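Local coordinates for protein endonuclease V (Streptomyces avermitilis, PDB 3GOC) that probably repairs deaminated DNA as a magnesium-dependent endonuclease, cutting the strand at the second phosphodiester bond 3' to a deoxyinosine and leaving the lesion in place, at residues Arg5-Trp10 and Glu93-Leu98; Ala12-Ala17 and Pro86-Phe91; Gly26-Asp31 and Leu130-Gly135; Glu73-Gly78 and Arg221-Glu226; Ile111-Tyr116 and Phe124-His129. All blocks are in the same frame, centred on the assembly; numbering follows the deposited sequence.

Contact 1: residues Arg5-Trp10 and Glu93-Leu98; sequences RIPAGW and EIPTVL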
# COMPACT_ATOMS: atom_id res chain seq x y z
N ARG A 5 -23.07 -25.67 12.75
CA ARG A 5 -23.78 -26.64 11.93
C ARG A 5 -24.12 -26.06 10.56
O ARG A 5 -23.96 -24.86 10.32
CB ARG A 5 -25.07 -27.10 12.61
CG ARG A 5 -24.87 -27.79 13.95
CD ARG A 5 -25.04 -26.83 15.11
NE ARG A 5 -24.99 -27.51 16.40
CZ ARG A 5 -25.29 -26.94 17.56
NH1 ARG A 5 -25.65 -25.66 17.60
NH2 ARG A 5 -25.22 -27.64 18.68
N ILE A 6 -24.56 -26.92 9.66
CA ILE A 6 -24.95 -26.49 8.32
C ILE A 6 -26.20 -25.63 8.49
O ILE A 6 -27.17 -26.06 9.12
CB ILE A 6 -25.27 -27.70 7.42
CG1 ILE A 6 -24.01 -28.55 7.25
CG2 ILE A 6 -25.82 -27.22 6.08
CD1 ILE A 6 -24.20 -29.78 6.38
N PRO A 7 -26.19 -24.41 7.94
CA PRO A 7 -27.33 -23.50 8.03
C PRO A 7 -28.63 -24.13 7.56
O PRO A 7 -28.65 -24.92 6.62
CB PRO A 7 -26.93 -22.34 7.12
CG PRO A 7 -25.43 -22.31 7.29
CD PRO A 7 -25.06 -23.77 7.24
N ALA A 8 -29.73 -23.76 8.23
CA ALA A 8 -31.04 -24.28 7.85
C ALA A 8 -31.35 -23.83 6.42
O ALA A 8 -31.34 -22.64 6.12
CB ALA A 8 -32.10 -23.74 8.80
N GLY A 9 -31.61 -24.79 5.54
CA GLY A 9 -31.93 -24.45 4.16
C GLY A 9 -30.74 -24.24 3.23
O GLY A 9 -30.92 -23.87 2.06
N TRP A 10 -29.53 -24.48 3.73
CA TRP A 10 -28.32 -24.31 2.92
C TRP A 10 -28.42 -25.17 1.66
O TRP A 10 -29.01 -26.25 1.69
CB TRP A 10 -27.10 -24.74 3.74
CG TRP A 10 -25.80 -24.22 3.23
CD1 TRP A 10 -24.77 -24.95 2.69
CD2 TRP A 10 -25.34 -22.86 3.28
NE1 TRP A 10 -23.71 -24.12 2.40
CE2 TRP A 10 -24.03 -22.84 2.75
CE3 TRP A 10 -25.92 -21.66 3.72
CZ2 TRP A 10 -23.29 -21.66 2.66
CZ3 TRP A 10 -25.18 -20.49 3.62
CH2 TRP A 10 -23.87 -20.50 3.09
N GLU A 93 -17.39 -23.64 3.37
CA GLU A 93 -16.82 -22.90 4.49
C GLU A 93 -17.42 -21.57 4.91
O GLU A 93 -17.09 -21.08 5.99
CB GLU A 93 -15.34 -22.68 4.22
CG GLU A 93 -15.09 -21.92 2.93
CD GLU A 93 -13.62 -21.80 2.59
OE1 GLU A 93 -13.03 -20.73 2.85
OE2 GLU A 93 -13.08 -22.78 2.06
N ILE A 94 -18.27 -20.98 4.09
CA ILE A 94 -18.85 -19.69 4.45
C ILE A 94 -19.47 -19.62 5.84
O ILE A 94 -19.20 -18.68 6.59
CB ILE A 94 -19.84 -19.24 3.37
CG1 ILE A 94 -19.05 -18.73 2.16
CG2 ILE A 94 -20.78 -18.17 3.89
CD1 ILE A 94 -19.80 -18.81 0.88
N PRO A 95 -20.29 -20.60 6.22
CA PRO A 95 -20.90 -20.55 7.56
C PRO A 95 -19.87 -20.46 8.69
O PRO A 95 -20.05 -19.72 9.67
CB PRO A 95 -21.71 -21.84 7.63
CG PRO A 95 -22.11 -22.06 6.20
CD PRO A 95 -20.83 -21.74 5.45
N THR A 96 -18.78 -21.20 8.55
CA THR A 96 -17.74 -21.22 9.57
C THR A 96 -16.91 -19.94 9.56
O THR A 96 -16.48 -19.47 10.62
CB THR A 96 -16.83 -22.46 9.39
OG1 THR A 96 -17.65 -23.64 9.41
CG2 THR A 96 -15.82 -22.56 10.52
N VAL A 97 -16.70 -19.38 8.38
CA VAL A 97 -15.95 -18.13 8.26
C VAL A 97 -16.77 -17.01 8.90
O VAL A 97 -16.23 -16.16 9.62
CB VAL A 97 -15.67 -17.78 6.77
CG1 VAL A 97 -15.05 -16.39 6.66
CG2 VAL A 97 -14.73 -18.81 6.17
N LEU A 98 -18.07 -17.00 8.64
CA LEU A 98 -18.94 -15.98 9.23
C LEU A 98 -18.90 -16.10 10.76
O LEU A 98 -18.91 -15.09 11.46
CB LEU A 98 -20.38 -16.15 8.74
CG LEU A 98 -20.63 -15.81 7.26
CD1 LEU A 98 -22.04 -16.22 6.88
CD2 LEU A 98 -20.41 -14.32 7.02
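P95 lays its ring against the indole of W10 and, at the same time, against the ring of P7. Its CG stands over the six-membered ring of W10, 3.9 Å from the centroid and 18° off the normal, which meets the definition of a CH-pi contact. P95 CD approaches W10 CZ2 at 3.7 Å. P7 CG and P95 CG, 3.5 Å apart, both sit over the same indole face, and the two proline side chains cross at roughly a right angle, so the tight part of the contact is a cluster of three rings. W10 CH2 comes within 4.0 Å of I94 CG2. The indole gets there because CG of W10 lies anti to the backbone N (chi1 -161°). Its polar end is held apart from the cluster: NE1 donates to the carbonyl of F91, which helps to fix the rotation of the ring.

The other side of the segment 5-10 is far looser. A8 and G9 are exposed and lie beyond the reach of helix 94-102. They form the corner of a type II beta turn from P7 to W10, closed by W10 N donating to P7 O at 3.1 Å, with G9 at positive phi. This turn is what brings P7 and W10 round to one flank. The outcome is a proline-tryptophan CH-pi contact that joins the segment before helix 14-24 to the first turn of helix 94-102 in the RNase H-like fold.

Contact 2: residues Ala12-Ala17 and Pro86-Phe91; sequences ATEEEA and PGLLAF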
# COMPACT_ATOMS: atom_id res chain seq x y z
N ALA A 12 -28.17 -27.84 -1.15
CA ALA A 12 -27.82 -29.25 -1.06
C ALA A 12 -27.52 -29.83 -2.44
O ALA A 12 -27.10 -30.98 -2.54
CB ALA A 12 -28.96 -30.02 -0.40
N THR A 13 -27.73 -29.05 -3.49
CA THR A 13 -27.46 -29.49 -4.85
C THR A 13 -26.66 -28.43 -5.59
O THR A 13 -26.65 -27.26 -5.20
CB THR A 13 -28.76 -29.74 -5.65
OG1 THR A 13 -29.38 -28.49 -5.97
CG2 THR A 13 -29.73 -30.59 -4.84
N GLU A 14 -25.97 -28.82 -6.67
CA GLU A 14 -25.19 -27.85 -7.42
C GLU A 14 -26.08 -26.81 -8.09
O GLU A 14 -25.70 -25.65 -8.20
CB GLU A 14 -24.34 -28.56 -8.49
CG GLU A 14 -23.41 -29.62 -7.94
CD GLU A 14 -22.48 -30.18 -9.00
OE1 GLU A 14 -21.99 -31.32 -8.82
OE2 GLU A 14 -22.22 -29.49 -10.00
N GLU A 15 -27.27 -27.23 -8.53
CA GLU A 15 -28.18 -26.30 -9.17
C GLU A 15 -28.58 -25.20 -8.19
O GLU A 15 -28.61 -24.03 -8.56
CB GLU A 15 -29.44 -27.03 -9.64
CG GLU A 15 -30.40 -26.14 -10.41
CD GLU A 15 -31.69 -26.85 -10.79
OE1 GLU A 15 -32.45 -26.29 -11.61
OE2 GLU A 15 -31.94 -27.95 -10.26
N GLU A 16 -28.87 -25.57 -6.95
CA GLU A 16 -29.27 -24.60 -5.93
C GLU A 16 -28.12 -23.66 -5.60
O GLU A 16 -28.31 -22.45 -5.45
CB GLU A 16 -29.72 -25.31 -4.65
CG GLU A 16 -30.89 -26.26 -4.85
CD GLU A 16 -31.33 -26.95 -3.57
OE1 GLU A 16 -30.53 -27.04 -2.61
OE2 GLU A 16 -32.49 -27.41 -3.52
N ALA A 17 -26.92 -24.22 -5.49
CA ALA A 17 -25.75 -23.41 -5.16
C ALA A 17 -25.45 -22.40 -6.26
O ALA A 17 -25.19 -21.23 -5.97
CB ALA A 17 -24.53 -24.31 -4.91
N PRO A 86 -15.72 -28.08 -7.62
CA PRO A 86 -15.00 -26.91 -8.11
C PRO A 86 -15.98 -25.85 -8.61
O PRO A 86 -16.92 -26.16 -9.33
CB PRO A 86 -14.13 -27.48 -9.22
CG PRO A 86 -13.79 -28.84 -8.67
CD PRO A 86 -15.13 -29.33 -8.15
N GLY A 87 -15.75 -24.60 -8.20
CA GLY A 87 -16.63 -23.52 -8.60
C GLY A 87 -17.65 -23.21 -7.53
O GLY A 87 -18.27 -22.14 -7.54
N LEU A 88 -17.83 -24.14 -6.59
CA LEU A 88 -18.78 -23.97 -5.49
C LEU A 88 -18.10 -24.26 -4.15
O LEU A 88 -18.77 -24.57 -3.17
CB LEU A 88 -19.96 -24.92 -5.66
CG LEU A 88 -20.77 -24.81 -6.96
CD1 LEU A 88 -21.77 -25.95 -7.02
CD2 LEU A 88 -21.50 -23.47 -7.01
N LEU A 89 -16.78 -24.14 -4.12
CA LEU A 89 -16.02 -24.43 -2.91
C LEU A 89 -16.36 -23.57 -1.70
O LEU A 89 -16.23 -24.02 -0.56
CB LEU A 89 -14.53 -24.34 -3.21
CG LEU A 89 -14.01 -25.34 -4.25
CD1 LEU A 89 -12.51 -25.21 -4.36
CD2 LEU A 89 -14.39 -26.76 -3.83
N ALA A 90 -16.81 -22.34 -1.93
CA ALA A 90 -17.15 -21.45 -0.83
C ALA A 90 -18.33 -21.97 -0.01
O ALA A 90 -18.45 -21.66 1.18
CB ALA A 90 -17.47 -20.06 -1.35
N PHE A 91 -19.20 -22.74 -0.64
CA PHE A 91 -20.35 -23.26 0.09
C PHE A 91 -19.98 -24.25 1.19
O PHE A 91 -20.82 -24.60 2.02
CB PHE A 91 -21.37 -23.88 -0.86
CG PHE A 91 -22.10 -22.86 -1.69
CD1 PHE A 91 -21.58 -22.43 -2.91
CD2 PHE A 91 -23.28 -22.28 -1.22
CE1 PHE A 91 -22.22 -21.44 -3.66
CE2 PHE A 91 -23.93 -21.29 -1.95
CZ PHE A 91 -23.40 -20.87 -3.18
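A17 and L88 mark the closest backbone approach, with CA atoms 7.0 Å apart, where the first turn of helix 14-24 faces the loop that leads to helix 94-102. T13 is the helix N-cap, its OG1 accepting from E16 N at 3.1 Å, while E16 OE1 reaches back to A12 N along an almost straight bond (177°). In the loop, F91 N donates to L88 O.

Two side chains, L88 and F91, close round the methyl of A17. Its CB sits over the centre of the F91 ring, 3.9 Å from the centroid and 11° off the normal, a CH-pi contact. L88, its CG anti to the carbonyl carbon (chi1 -58°), straddles the same methyl with both branches, CD2 lying 3.8 Å from A17 CB, and extends CD1 to within 3.9 Å of E14 CB. The F91 ring is turned so that L88 O lies at its edge, in plane, and it also meets H129 edge-to-face. A serine in place of F91 would probably leave the A17 methyl without its aromatic floor and H129 without its ring partner, opening a gap between helix and loop.

The two segments share no hydrogen bond, but Q21 NE2 of the same helix bonds to G87 O. Together these contacts hold a side-chain-capped helix N-terminus on the loop after strand 70-79, which also carries Y84, predicted to interact with target DNA.

Contact 3: residues Gly26-Asp31 and Leu130-Gly135; sequences GRVILD and LGVLTG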
# COMPACT_ATOMS: atom_id res chain seq x y z
N GLY A 26 -25.62 -10.09 -7.74
CA GLY A 26 -26.23 -8.81 -8.03
C GLY A 26 -26.08 -7.80 -6.91
O GLY A 26 -26.39 -6.62 -7.08
N ARG A 27 -25.60 -8.25 -5.75
CA ARG A 27 -25.41 -7.35 -4.62
C ARG A 27 -23.97 -6.83 -4.55
O ARG A 27 -23.67 -5.94 -3.77
CB ARG A 27 -25.78 -8.06 -3.32
CG ARG A 27 -27.26 -8.44 -3.23
CD ARG A 27 -27.87 -8.02 -1.90
NE ARG A 27 -27.50 -8.91 -0.80
CZ ARG A 27 -27.99 -10.13 -0.65
NH1 ARG A 27 -27.61 -10.88 0.38
NH2 ARG A 27 -28.87 -10.61 -1.53
N VAL A 28 -23.10 -7.38 -5.39
CA VAL A 28 -21.70 -6.97 -5.40
C VAL A 28 -21.53 -5.53 -5.87
O VAL A 28 -22.13 -5.12 -6.87
CB VAL A 28 -20.86 -7.90 -6.31
CG1 VAL A 28 -19.42 -7.40 -6.40
CG2 VAL A 28 -20.88 -9.33 -5.75
N ILE A 29 -20.72 -4.78 -5.15
CA ILE A 29 -20.43 -3.39 -5.49
C ILE A 29 -19.01 -3.31 -6.03
O ILE A 29 -18.06 -3.73 -5.36
CB ILE A 29 -20.60 -2.47 -4.26
CG1 ILE A 29 -22.08 -2.46 -3.84
CG2 ILE A 29 -20.12 -1.06 -4.58
CD1 ILE A 29 -22.35 -1.75 -2.52
N LEU A 30 -18.87 -2.78 -7.24
CA LEU A 30 -17.57 -2.68 -7.90
C LEU A 30 -17.03 -1.27 -8.08
O LEU A 30 -15.83 -1.09 -8.33
CB LEU A 30 -17.64 -3.37 -9.27
CG LEU A 30 -17.99 -4.86 -9.31
CD1 LEU A 30 -18.20 -5.30 -10.75
CD2 LEU A 30 -16.88 -5.67 -8.66
N ASP A 31 -17.89 -0.26 -7.96
CA ASP A 31 -17.45 1.11 -8.16
C ASP A 31 -17.14 1.90 -6.89
O ASP A 31 -16.97 3.12 -6.95
CB ASP A 31 -18.45 1.86 -9.03
CG ASP A 31 -18.35 1.47 -10.49
OD1 ASP A 31 -19.19 1.91 -11.30
OD2 ASP A 31 -17.41 0.71 -10.84
N LEU A 130 -18.44 -13.65 0.58
CA LEU A 130 -18.32 -13.20 1.97
C LEU A 130 -18.64 -11.71 2.07
O LEU A 130 -19.28 -11.26 3.02
CB LEU A 130 -16.90 -13.46 2.48
CG LEU A 130 -16.59 -13.08 3.93
CD1 LEU A 130 -17.38 -13.98 4.89
CD2 LEU A 130 -15.10 -13.23 4.17
N GLY A 131 -18.20 -10.95 1.07
CA GLY A 131 -18.46 -9.52 1.06
C GLY A 131 -19.94 -9.18 1.06
O GLY A 131 -20.42 -8.37 1.85
N VAL A 132 -20.68 -9.81 0.16
CA VAL A 132 -22.11 -9.55 0.07
C VAL A 132 -22.89 -9.99 1.31
O VAL A 132 -23.84 -9.32 1.73
CB VAL A 132 -22.71 -10.22 -1.19
CG1 VAL A 132 -24.24 -10.13 -1.17
CG2 VAL A 132 -22.17 -9.51 -2.43
N LEU A 133 -22.49 -11.11 1.92
CA LEU A 133 -23.18 -11.59 3.11
C LEU A 133 -22.92 -10.72 4.34
O LEU A 133 -23.80 -10.54 5.18
CB LEU A 133 -22.79 -13.04 3.42
CG LEU A 133 -23.24 -14.08 2.39
CD1 LEU A 133 -22.75 -15.46 2.83
CD2 LEU A 133 -24.76 -14.07 2.27
N THR A 134 -21.70 -10.20 4.45
CA THR A 134 -21.32 -9.37 5.59
C THR A 134 -21.58 -7.90 5.34
O THR A 134 -21.74 -7.12 6.28
CB THR A 134 -19.82 -9.51 5.93
OG1 THR A 134 -19.04 -9.07 4.81
CG2 THR A 134 -19.47 -10.95 6.26
N GLY A 135 -21.62 -7.53 4.06
CA GLY A 135 -21.82 -6.14 3.69
C GLY A 135 -20.52 -5.36 3.83
O GLY A 135 -20.50 -4.15 3.66
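The guanidinium of R27 is laid across V132, whose CG1 methyl touches one of its faces, 3.5 Å from R27 NE and 3.8 Å from R27 CZ. The arginine chain is bent twice to do this: chi2 (-131°) and chi3 (-77°) fold it over the valine, so that the same methyl also meets the root of the side chain, R27 CB lying a close 3.4 Å from V132 CG1. No hydrogen bond crosses here; the charged group contributes its flat surface and its aliphatic stem. The second branch of V132 does a different job. CG1 is anti to the backbone N (chi1 171°), which turns CG2 the other way, to V28 CG2 at 3.6 Å. One valine therefore fills the angle between two consecutive loop residues, and both pairs of side chains cross at about a right angle.

V132 lies in the last turn of helix 126-134, the crossover helix of the beta-alpha-beta unit formed with strands 110-114 and 138-142, and the segment 26-31 runs over the flank of that helix after helix 14-24 has ended. With an alanine here both methyls go, and V28 CG2 would probably lose its partner while the R27 guanidinium is likely to turn more freely.

Just past V132 the helix ends. G135, with positive phi, is the first residue to leave it, and its carbonyl accepts from R190. The loop is tied to the same residue, through backbone bonds between I29 and R190.

Contact 4: residues Glu73-Gly78 and Arg221-Glu226; sequences EATAVG and RRALKE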
# COMPACT_ATOMS: atom_id res chain seq x y z
N GLU A 73 -8.11 -11.72 17.30
CA GLU A 73 -8.17 -12.96 16.52
C GLU A 73 -9.28 -13.85 17.06
O GLU A 73 -9.66 -13.74 18.22
CB GLU A 73 -6.83 -13.69 16.56
CG GLU A 73 -6.38 -14.10 17.94
CD GLU A 73 -5.02 -14.78 17.94
OE1 GLU A 73 -4.08 -14.21 17.35
OE2 GLU A 73 -4.90 -15.88 18.51
N ALA A 74 -9.79 -14.73 16.20
CA ALA A 74 -10.85 -15.65 16.60
C ALA A 74 -10.90 -16.81 15.62
O ALA A 74 -10.49 -16.68 14.47
CB ALA A 74 -12.19 -14.92 16.61
N THR A 75 -11.37 -17.96 16.10
CA THR A 75 -11.51 -19.13 15.25
C THR A 75 -12.87 -19.76 15.49
O THR A 75 -13.54 -19.45 16.48
CB THR A 75 -10.42 -20.19 15.53
OG1 THR A 75 -10.50 -20.61 16.90
CG2 THR A 75 -9.04 -19.64 15.24
N ALA A 76 -13.27 -20.63 14.58
CA ALA A 76 -14.54 -21.33 14.70
C ALA A 76 -14.38 -22.70 14.05
O ALA A 76 -13.62 -22.85 13.09
CB ALA A 76 -15.64 -20.55 14.01
N VAL A 77 -15.08 -23.68 14.59
CA VAL A 77 -15.04 -25.04 14.06
C VAL A 77 -16.42 -25.32 13.48
O VAL A 77 -17.43 -25.05 14.13
CB VAL A 77 -14.75 -26.06 15.17
CG1 VAL A 77 -14.80 -27.46 14.61
CG2 VAL A 77 -13.38 -25.78 15.78
N GLY A 78 -16.48 -25.84 12.26
CA GLY A 78 -17.77 -26.12 11.67
C GLY A 78 -17.87 -27.40 10.87
O GLY A 78 -16.86 -28.01 10.53
N ARG A 221 -4.75 -23.46 11.25
CA ARG A 221 -4.08 -24.76 11.30
C ARG A 221 -3.88 -25.18 12.75
O ARG A 221 -4.07 -26.35 13.10
CB ARG A 221 -2.73 -24.69 10.57
CG ARG A 221 -2.85 -24.62 9.05
CD ARG A 221 -1.51 -24.31 8.41
NE ARG A 221 -1.53 -24.43 6.95
CZ ARG A 221 -1.53 -25.59 6.30
NH1 ARG A 221 -1.55 -25.60 4.97
NH2 ARG A 221 -1.50 -26.73 6.97
N ARG A 222 -3.52 -24.24 13.62
CA ARG A 222 -3.33 -24.56 15.03
C ARG A 222 -4.66 -24.95 15.67
O ARG A 222 -4.74 -25.92 16.42
CB ARG A 222 -2.73 -23.38 15.80
CG ARG A 222 -2.41 -23.72 17.25
CD ARG A 222 -1.86 -22.53 18.02
NE ARG A 222 -2.89 -21.54 18.30
CZ ARG A 222 -2.65 -20.37 18.87
NH1 ARG A 222 -1.42 -20.04 19.22
NH2 ARG A 222 -3.65 -19.53 19.12
N ALA A 223 -5.71 -24.19 15.36
CA ALA A 223 -7.03 -24.45 15.92
C ALA A 223 -7.58 -25.79 15.44
O ALA A 223 -8.30 -26.47 16.18
CB ALA A 223 -7.99 -23.32 15.54
N LEU A 224 -7.24 -26.18 14.21
CA LEU A 224 -7.69 -27.47 13.69
C LEU A 224 -7.01 -28.60 14.45
O LEU A 224 -7.65 -29.61 14.79
CB LEU A 224 -7.39 -27.59 12.19
CG LEU A 224 -7.65 -28.97 11.56
CD1 LEU A 224 -9.10 -29.39 11.77
CD2 LEU A 224 -7.32 -28.91 10.08
N LYS A 225 -5.72 -28.44 14.71
CA LYS A 225 -4.95 -29.43 15.46
C LYS A 225 -5.57 -29.60 16.84
O LYS A 225 -5.75 -30.72 17.33
CB LYS A 225 -3.49 -28.97 15.60
CG LYS A 225 -2.62 -29.85 16.48
CD LYS A 225 -1.34 -29.13 16.90
CE LYS A 225 -1.66 -27.93 17.80
NZ LYS A 225 -0.44 -27.20 18.24
N GLU A 226 -5.89 -28.48 17.47
CA GLU A 226 -6.49 -28.49 18.81
C GLU A 226 -7.88 -29.13 18.81
O GLU A 226 -8.24 -29.87 19.73
CB GLU A 226 -6.56 -27.06 19.35
CG GLU A 226 -5.18 -26.47 19.62
CD GLU A 226 -5.18 -24.97 19.85
OE1 GLU A 226 -4.11 -24.44 20.22
OE2 GLU A 226 -6.23 -24.32 19.66
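T75 stands upright from strand 70-79, and all three of its side-chain atoms gather round the methyl of A223, which points back at it: CG2 is 3.8 Å from A223 CB, and T75 OG1 is 3.9 Å from the same A223 CB. The torsion accounts for it, since chi1 of 59° puts OG1 between the backbone N and the carbonyl carbon and CG2 beside the N, so both branches straddle the methyl. Because A223 is so small, the helix can come down close on the sheet; V57 of the neighbouring strand touches the same alanine.

Two residues back along the strand, E73 points to the same side, its chain extended beyond CG, and meets R222 at about a right angle. R222 leaves the helix with CG anti to the backbone N (chi1 -175°) and bends at chi3, which brings NH2 to 3.9 Å from E73 OE2. Carboxylate and guanidinium planes are 58° apart and the approach is oblique, so this is a long salt bridge and not a matched two-point pair. E226, one helical turn further on, makes another long salt bridge, OE1 lying 3.7 Å from R222 NE and well out of the guanidinium plane.

Helix 211-228 thus packs across strands 55-64 and 70-79; D217, a magnesium ligand one turn earlier, accepts a hydrogen bond from R221 NE. With no N-H aimed at E226 and the E73 bridge long and oblique, the network probably acts mainly through charge, its attraction likely weakened by the exposure of all three residues, while the close fit of the contact rests on the T75-A223 pair.

Contact 5: residues Ile111-Tyr116 and Phe124-His129; sequences IVCDGY and FGLASH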
# COMPACT_ATOMS: atom_id res chain seq x y z
N ILE A 111 -11.60 -7.03 4.74
CA ILE A 111 -11.28 -8.45 4.85
C ILE A 111 -10.48 -8.92 3.64
O ILE A 111 -10.86 -8.69 2.50
CB ILE A 111 -12.56 -9.33 4.95
CG1 ILE A 111 -13.37 -8.95 6.19
CG2 ILE A 111 -12.16 -10.80 5.01
CD1 ILE A 111 -14.11 -7.65 6.06
N VAL A 112 -9.35 -9.57 3.91
CA VAL A 112 -8.48 -10.09 2.86
C VAL A 112 -8.55 -11.61 2.91
O VAL A 112 -8.10 -12.23 3.88
CB VAL A 112 -7.01 -9.62 3.07
CG1 VAL A 112 -6.13 -10.13 1.94
CG2 VAL A 112 -6.96 -8.10 3.15
N CYS A 113 -9.12 -12.21 1.87
CA CYS A 113 -9.25 -13.66 1.79
C CYS A 113 -8.09 -14.29 1.04
O CYS A 113 -7.56 -13.71 0.09
CB CYS A 113 -10.55 -14.05 1.08
SG CYS A 113 -12.04 -13.46 1.88
N ASP A 114 -7.68 -15.47 1.48
CA ASP A 114 -6.62 -16.21 0.80
C ASP A 114 -7.39 -16.97 -0.27
O ASP A 114 -7.79 -18.11 -0.07
CB ASP A 114 -5.94 -17.20 1.75
CG ASP A 114 -4.89 -18.04 1.06
OD1 ASP A 114 -4.56 -19.14 1.56
OD2 ASP A 114 -4.37 -17.61 0.01
N GLY A 115 -7.59 -16.31 -1.40
CA GLY A 115 -8.36 -16.91 -2.47
C GLY A 115 -8.77 -15.88 -3.49
O GLY A 115 -8.02 -14.94 -3.76
N TYR A 116 -9.97 -16.04 -4.04
CA TYR A 116 -10.46 -15.15 -5.09
C TYR A 116 -11.83 -14.51 -4.86
O TYR A 116 -12.65 -15.01 -4.08
CB TYR A 116 -10.52 -15.91 -6.43
CG TYR A 116 -9.32 -16.80 -6.72
CD1 TYR A 116 -9.20 -18.06 -6.14
CD2 TYR A 116 -8.29 -16.36 -7.55
CE1 TYR A 116 -8.09 -18.87 -6.38
CE2 TYR A 116 -7.17 -17.16 -7.80
CZ TYR A 116 -7.08 -18.41 -7.21
OH TYR A 116 -5.96 -19.18 -7.43
N PHE A 124 -18.07 -14.97 -8.75
CA PHE A 124 -18.57 -14.91 -7.39
C PHE A 124 -17.84 -15.89 -6.48
O PHE A 124 -18.43 -16.82 -5.93
CB PHE A 124 -20.08 -15.20 -7.38
CG PHE A 124 -20.77 -14.76 -6.12
CD1 PHE A 124 -21.32 -15.70 -5.25
CD2 PHE A 124 -20.91 -13.41 -5.83
CE1 PHE A 124 -21.98 -15.29 -4.09
CE2 PHE A 124 -21.57 -12.99 -4.68
CZ PHE A 124 -22.12 -13.93 -3.81
N GLY A 125 -16.53 -15.67 -6.32
CA GLY A 125 -15.73 -16.52 -5.47
C GLY A 125 -15.88 -16.14 -4.00
O GLY A 125 -16.64 -15.23 -3.66
N LEU A 126 -15.13 -16.83 -3.15
CA LEU A 126 -15.17 -16.63 -1.71
C LEU A 126 -15.21 -15.17 -1.23
O LEU A 126 -16.07 -14.80 -0.43
CB LEU A 126 -13.98 -17.33 -1.06
CG LEU A 126 -13.82 -17.16 0.45
CD1 LEU A 126 -14.98 -17.86 1.16
CD2 LEU A 126 -12.48 -17.76 0.89
N ALA A 127 -14.28 -14.36 -1.72
CA ALA A 127 -14.23 -12.97 -1.29
C ALA A 127 -15.50 -12.19 -1.62
O ALA A 127 -15.97 -11.39 -0.81
CB ALA A 127 -13.01 -12.28 -1.90
N SER A 128 -16.06 -12.42 -2.80
CA SER A 128 -17.28 -11.70 -3.18
C SER A 128 -18.49 -12.21 -2.40
O SER A 128 -19.34 -11.42 -1.98
CB SER A 128 -17.53 -11.85 -4.68
OG SER A 128 -16.52 -11.19 -5.42
N HIS A 129 -18.54 -13.52 -2.20
CA HIS A 129 -19.62 -14.17 -1.48
C HIS A 129 -19.62 -13.68 -0.03
O HIS A 129 -20.66 -13.31 0.51
CB HIS A 129 -19.40 -15.68 -1.56
CG HIS A 129 -20.61 -16.50 -1.23
ND1 HIS A 129 -20.79 -17.78 -1.70
CD2 HIS A 129 -21.68 -16.24 -0.44
CE1 HIS A 129 -21.91 -18.28 -1.22
NE2 HIS A 129 -22.47 -17.37 -0.45
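The sulfur of C113 sits beside the first turn of helix 126-134, SG lying 3.9 Å from A127 CA and 4.1 Å from A127 CB. With SG anti to the carbonyl carbon (chi1 -60°), it is directed at A127, while C113 CB faces the CD2 branch of L126 at 4.2 Å, so the cysteine fits between two successive helix residues by modest van der Waals contacts.

A backbone bond does the stronger work. A127 N donates to Y116 O at 2.9 Å with an N-H...O angle of 161°, and it comes in tilted 31° from the carbonyl plane. L126 N is also near this oxygen, but its angle is too poor for a bond. The carbonyl of Y116 thus supplies an acceptor to an N-H of the first helical turn, where no preceding turn can. G125, the N-cap, passes so close that a CB on it would come within 2.8 Å of Y116 O, a clash that explains the bare backbone there. The Y116 side chain leads away and bonds through OH to the carbonyl of N144.

Between C113 and Y116 the chain turns sharply: D114 is the centre of an inverse gamma turn, its bond from G115 N to C113 O weak. D114 points away from the helix and, with D46, binds a magnesium ion. This places a metal-ligand aspartate between the first strand and the helix of a beta-alpha-beta crossover, as in the RNase H-like nucleases.

Contact 5 lies nearest the middle of the chain, about 3 Å from its centre, and holds D114 of the magnesium site. Contact 3 uses the same helix further on, and L130 CD2 lies 3.8 Å from C113 SG. Contact 1 has the most links: it meets contact 5 where E93 OE1 lies 3.6 Å from L126 CD2, contact 3 through I94 CG2 and L133 CD1 (3.5 Å), contact 4 through T96 OG1 and G78 CA (3.4 Å), and contact 2 through its tryptophan. Contact 2 also touches contact 5 through F91 and H129. Contact 4 stays about 8 Å from contact 5 by nearest atoms, although both reach one sheet; its R222 side chain lies about 11 Å from a bound magnesium ion.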